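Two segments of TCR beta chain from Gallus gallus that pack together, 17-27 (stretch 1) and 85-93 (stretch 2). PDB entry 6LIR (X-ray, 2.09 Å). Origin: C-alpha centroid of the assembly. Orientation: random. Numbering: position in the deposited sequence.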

# COMPACT_ATOMS: atom_id res chain seq x y z
N THR B 17 -14.57 2.14 -19.47
CA THR B 17 -13.32 1.75 -20.10
C THR B 17 -12.16 2.19 -19.23
O THR B 17 -12.08 3.37 -18.84
CB THR B 17 -13.20 2.36 -21.50
OG1 THR B 17 -14.18 1.77 -22.36
CG2 THR B 17 -11.81 2.12 -22.07
N LEU B 18 -11.28 1.26 -18.90
CA LEU B 18 -9.98 1.58 -18.32
C LEU B 18 -8.95 1.49 -19.44
O LEU B 18 -8.85 0.47 -20.12
CB LEU B 18 -9.61 0.63 -17.18
CG LEU B 18 -10.41 0.69 -15.88
CD1 LEU B 18 -9.91 -0.37 -14.90
CD2 LEU B 18 -10.31 2.08 -15.26
N SER B 19 -8.19 2.56 -19.61
CA SER B 19 -7.24 2.64 -20.71
C SER B 19 -5.83 2.75 -20.14
O SER B 19 -5.56 3.62 -19.31
CB SER B 19 -7.57 3.82 -21.63
OG SER B 19 -8.91 3.77 -22.07
N CYS B 20 -4.96 1.87 -20.60
CA CYS B 20 -3.56 1.86 -20.18
C CYS B 20 -2.68 2.42 -21.29
O CYS B 20 -2.87 2.09 -22.47
CB CYS B 20 -3.11 0.46 -19.82
SG CYS B 20 -1.35 0.32 -19.46
N ARG B 21 -1.73 3.25 -20.91
CA ARG B 21 -0.89 3.95 -21.87
C ARG B 21 0.56 3.77 -21.47
O ARG B 21 0.92 4.01 -20.32
CB ARG B 21 -1.24 5.44 -21.95
CG ARG B 21 -2.67 5.71 -22.37
CD ARG B 21 -3.14 7.09 -21.94
NE ARG B 21 -4.59 7.19 -21.99
CZ ARG B 21 -5.28 7.42 -23.10
NH1 ARG B 21 -4.66 7.60 -24.26
NH2 ARG B 21 -6.61 7.48 -23.05
N GLN B 22 1.38 3.39 -22.44
CA GLN B 22 2.77 3.05 -22.21
C GLN B 22 3.64 3.76 -23.23
O GLN B 22 3.24 3.90 -24.40
CB GLN B 22 2.99 1.53 -22.29
CG GLN B 22 2.42 0.91 -23.56
CD GLN B 22 3.47 0.32 -24.47
OE1 GLN B 22 4.67 0.36 -24.17
NE2 GLN B 22 3.02 -0.25 -25.58
N ASN B 23 4.81 4.21 -22.80
CA ASN B 23 5.72 4.93 -23.68
C ASN B 23 7.02 4.18 -23.92
O ASN B 23 8.07 4.80 -24.10
N ASP B 24 6.99 2.85 -23.94
CA ASP B 24 8.20 2.07 -24.17
C ASP B 24 8.19 1.32 -25.49
O ASP B 24 9.07 0.49 -25.72
CB ASP B 24 8.42 1.09 -23.02
CG ASP B 24 8.54 1.78 -21.68
OD1 ASP B 24 9.54 2.51 -21.48
OD2 ASP B 24 7.65 1.61 -20.83
N ASN B 25 7.22 1.60 -26.37
CA ASN B 25 7.11 0.91 -27.66
C ASN B 25 6.99 -0.60 -27.47
O ASN B 25 7.47 -1.39 -28.29
CB ASN B 25 8.27 1.25 -28.59
CG ASN B 25 7.98 0.91 -30.03
OD1 ASN B 25 6.87 1.13 -30.52
ND2 ASN B 25 8.98 0.37 -30.73
N HIS B 26 6.36 -1.02 -26.37
CA HIS B 26 6.25 -2.43 -26.06
C HIS B 26 5.15 -3.08 -26.88
O HIS B 26 4.06 -2.52 -27.04
CB HIS B 26 5.95 -2.63 -24.57
CG HIS B 26 7.16 -2.55 -23.70
ND1 HIS B 26 7.09 -2.57 -22.32
CD2 HIS B 26 8.48 -2.44 -24.00
CE1 HIS B 26 8.31 -2.49 -21.82
NE2 HIS B 26 9.17 -2.41 -22.82
N ASP B 27 5.43 -4.27 -27.41
CA ASP B 27 4.41 -4.96 -28.18
C ASP B 27 3.41 -5.68 -27.29
O ASP B 27 2.23 -5.75 -27.63
CB ASP B 27 5.06 -5.98 -29.13
CG ASP B 27 5.93 -5.33 -30.19
OD1 ASP B 27 5.69 -4.14 -30.52
OD2 ASP B 27 6.85 -6.00 -30.71
N ILE B 85 -8.58 -4.21 -7.69
CA ILE B 85 -7.50 -3.37 -8.16
C ILE B 85 -7.02 -3.94 -9.48
O ILE B 85 -6.71 -5.14 -9.57
CB ILE B 85 -6.35 -3.29 -7.14
CG1 ILE B 85 -6.87 -2.82 -5.78
CG2 ILE B 85 -5.26 -2.35 -7.64
CD1 ILE B 85 -5.77 -2.63 -4.74
N TYR B 86 -6.97 -3.11 -10.51
CA TYR B 86 -6.64 -3.53 -11.86
C TYR B 86 -5.24 -3.04 -12.18
O TYR B 86 -4.92 -1.87 -11.97
CB TYR B 86 -7.64 -2.98 -12.88
CG TYR B 86 -9.02 -3.59 -12.80
CD1 TYR B 86 -9.89 -3.25 -11.78
CD2 TYR B 86 -9.45 -4.50 -13.76
CE1 TYR B 86 -11.15 -3.81 -11.70
CE2 TYR B 86 -10.72 -5.06 -13.69
CZ TYR B 86 -11.56 -4.71 -12.66
OH TYR B 86 -12.82 -5.26 -12.57
N PHE B 87 -4.40 -3.94 -12.69
CA PHE B 87 -3.03 -3.60 -13.03
C PHE B 87 -2.82 -3.81 -14.52
O PHE B 87 -3.10 -4.90 -15.04
CB PHE B 87 -2.03 -4.44 -12.23
CG PHE B 87 -1.88 -4.01 -10.80
CD1 PHE B 87 -1.10 -2.92 -10.47
CD2 PHE B 87 -2.51 -4.71 -9.78
CE1 PHE B 87 -0.95 -2.51 -9.15
CE2 PHE B 87 -2.37 -4.31 -8.45
CZ PHE B 87 -1.59 -3.21 -8.14
N CYS B 88 -2.34 -2.78 -15.19
CA CYS B 88 -1.85 -2.90 -16.55
C CYS B 88 -0.36 -3.19 -16.53
O CYS B 88 0.37 -2.69 -15.67
CB CYS B 88 -2.11 -1.63 -17.36
SG CYS B 88 -1.19 -1.62 -18.90
N ALA B 89 0.09 -4.01 -17.47
CA ALA B 89 1.49 -4.37 -17.54
C ALA B 89 1.91 -4.46 -19.00
O ALA B 89 1.08 -4.66 -19.89
CB ALA B 89 1.76 -5.70 -16.83
N SER B 90 3.21 -4.30 -19.23
CA SER B 90 3.75 -4.38 -20.58
C SER B 90 5.11 -5.06 -20.56
O SER B 90 5.78 -5.13 -19.53
CB SER B 90 3.87 -2.99 -21.21
OG SER B 90 5.10 -2.38 -20.86
N SER B 91 5.51 -5.55 -21.73
CA SER B 91 6.86 -6.05 -21.95
C SER B 91 7.20 -5.92 -23.42
O SER B 91 6.32 -5.75 -24.27
CB SER B 91 7.02 -7.50 -21.49
OG SER B 91 6.07 -8.33 -22.13
N SER B 92 8.51 -5.98 -23.71
CA SER B 92 8.99 -5.94 -25.09
C SER B 92 8.28 -6.97 -25.96
O SER B 92 7.83 -6.67 -27.07
CB SER B 92 10.51 -6.15 -25.11
OG SER B 92 10.93 -6.74 -26.32
N TYR B 93 8.17 -8.20 -25.46
CA TYR B 93 7.43 -9.28 -26.09
C TYR B 93 7.16 -10.31 -25.00
O TYR B 93 7.72 -10.25 -23.91
CB TYR B 93 8.21 -9.89 -27.26
CG TYR B 93 9.68 -10.15 -26.95
CD1 TYR B 93 10.06 -11.15 -26.06
CD2 TYR B 93 10.68 -9.40 -27.54
CE1 TYR B 93 11.39 -11.39 -25.77
CE2 TYR B 93 12.02 -9.62 -27.26
CZ TYR B 93 12.37 -10.62 -26.37
OH TYR B 93 13.70 -10.86 -26.08
O HOH W 1 5.87 0.26 -19.66

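Residues 17-21 and 85-91 are extended strands whose CA atoms draw together along the contact: Leu 18 CA lies 8.9 Å from Tyr 86 CA, Cys 20 CA 6.2 Å from Cys 88 CA, and, beyond the first strand, His 26 CA 4.6 Å from Ser 92 CA. At the wide end the space is filled by side chains; at the narrow end backbone atoms take part directly. The strands themselves share no backbone hydrogen bond. The one backbone-to-backbone bond, Asp 27 N to Ser 92 O, is weak at 3.4 Å, with an N-H...O angle of 152°.

Strand alternation sorts the side chains. The CA-to-CB bonds of Leu 18 and Cys 20 point toward stretch 2, whereas that of Ser 19 points away; likewise Cys 88 and Ser 90 point toward stretch 1 and Ala 89 away. Leu 18, in the m, t rotamer, places CD1 over one face of the Tyr 86 ring, 3.9 Å from Tyr 86 CG, a buried apolar contact. Next comes the covalent link: both cysteines adopt t rotamers, and Cys 20 SG lies 2.0 Å from Cys 88 SG with chi3 of -67°, a disulfide enclosed in the interior.

Past it the contact becomes polar. His 26 ND1 and Ser 90 OG form a very short hydrogen bond of 2.5 Å, nearly straight at 164°, with OG at the ring edge. One ring face is covered by Ser 91 C and Ser 92 N, so the imidazole serves both as a polar partner and as a flat packing surface. Gln 22 steadies this loop: its OE1 accepts from His 26 N at 3.1 Å, while its NE2 donates to His 26 O at 2.9 Å. Water 1 adds a bridge, 2.5 Å from Asp 24 OD2 and 3.0 Å from Ser 90 OG.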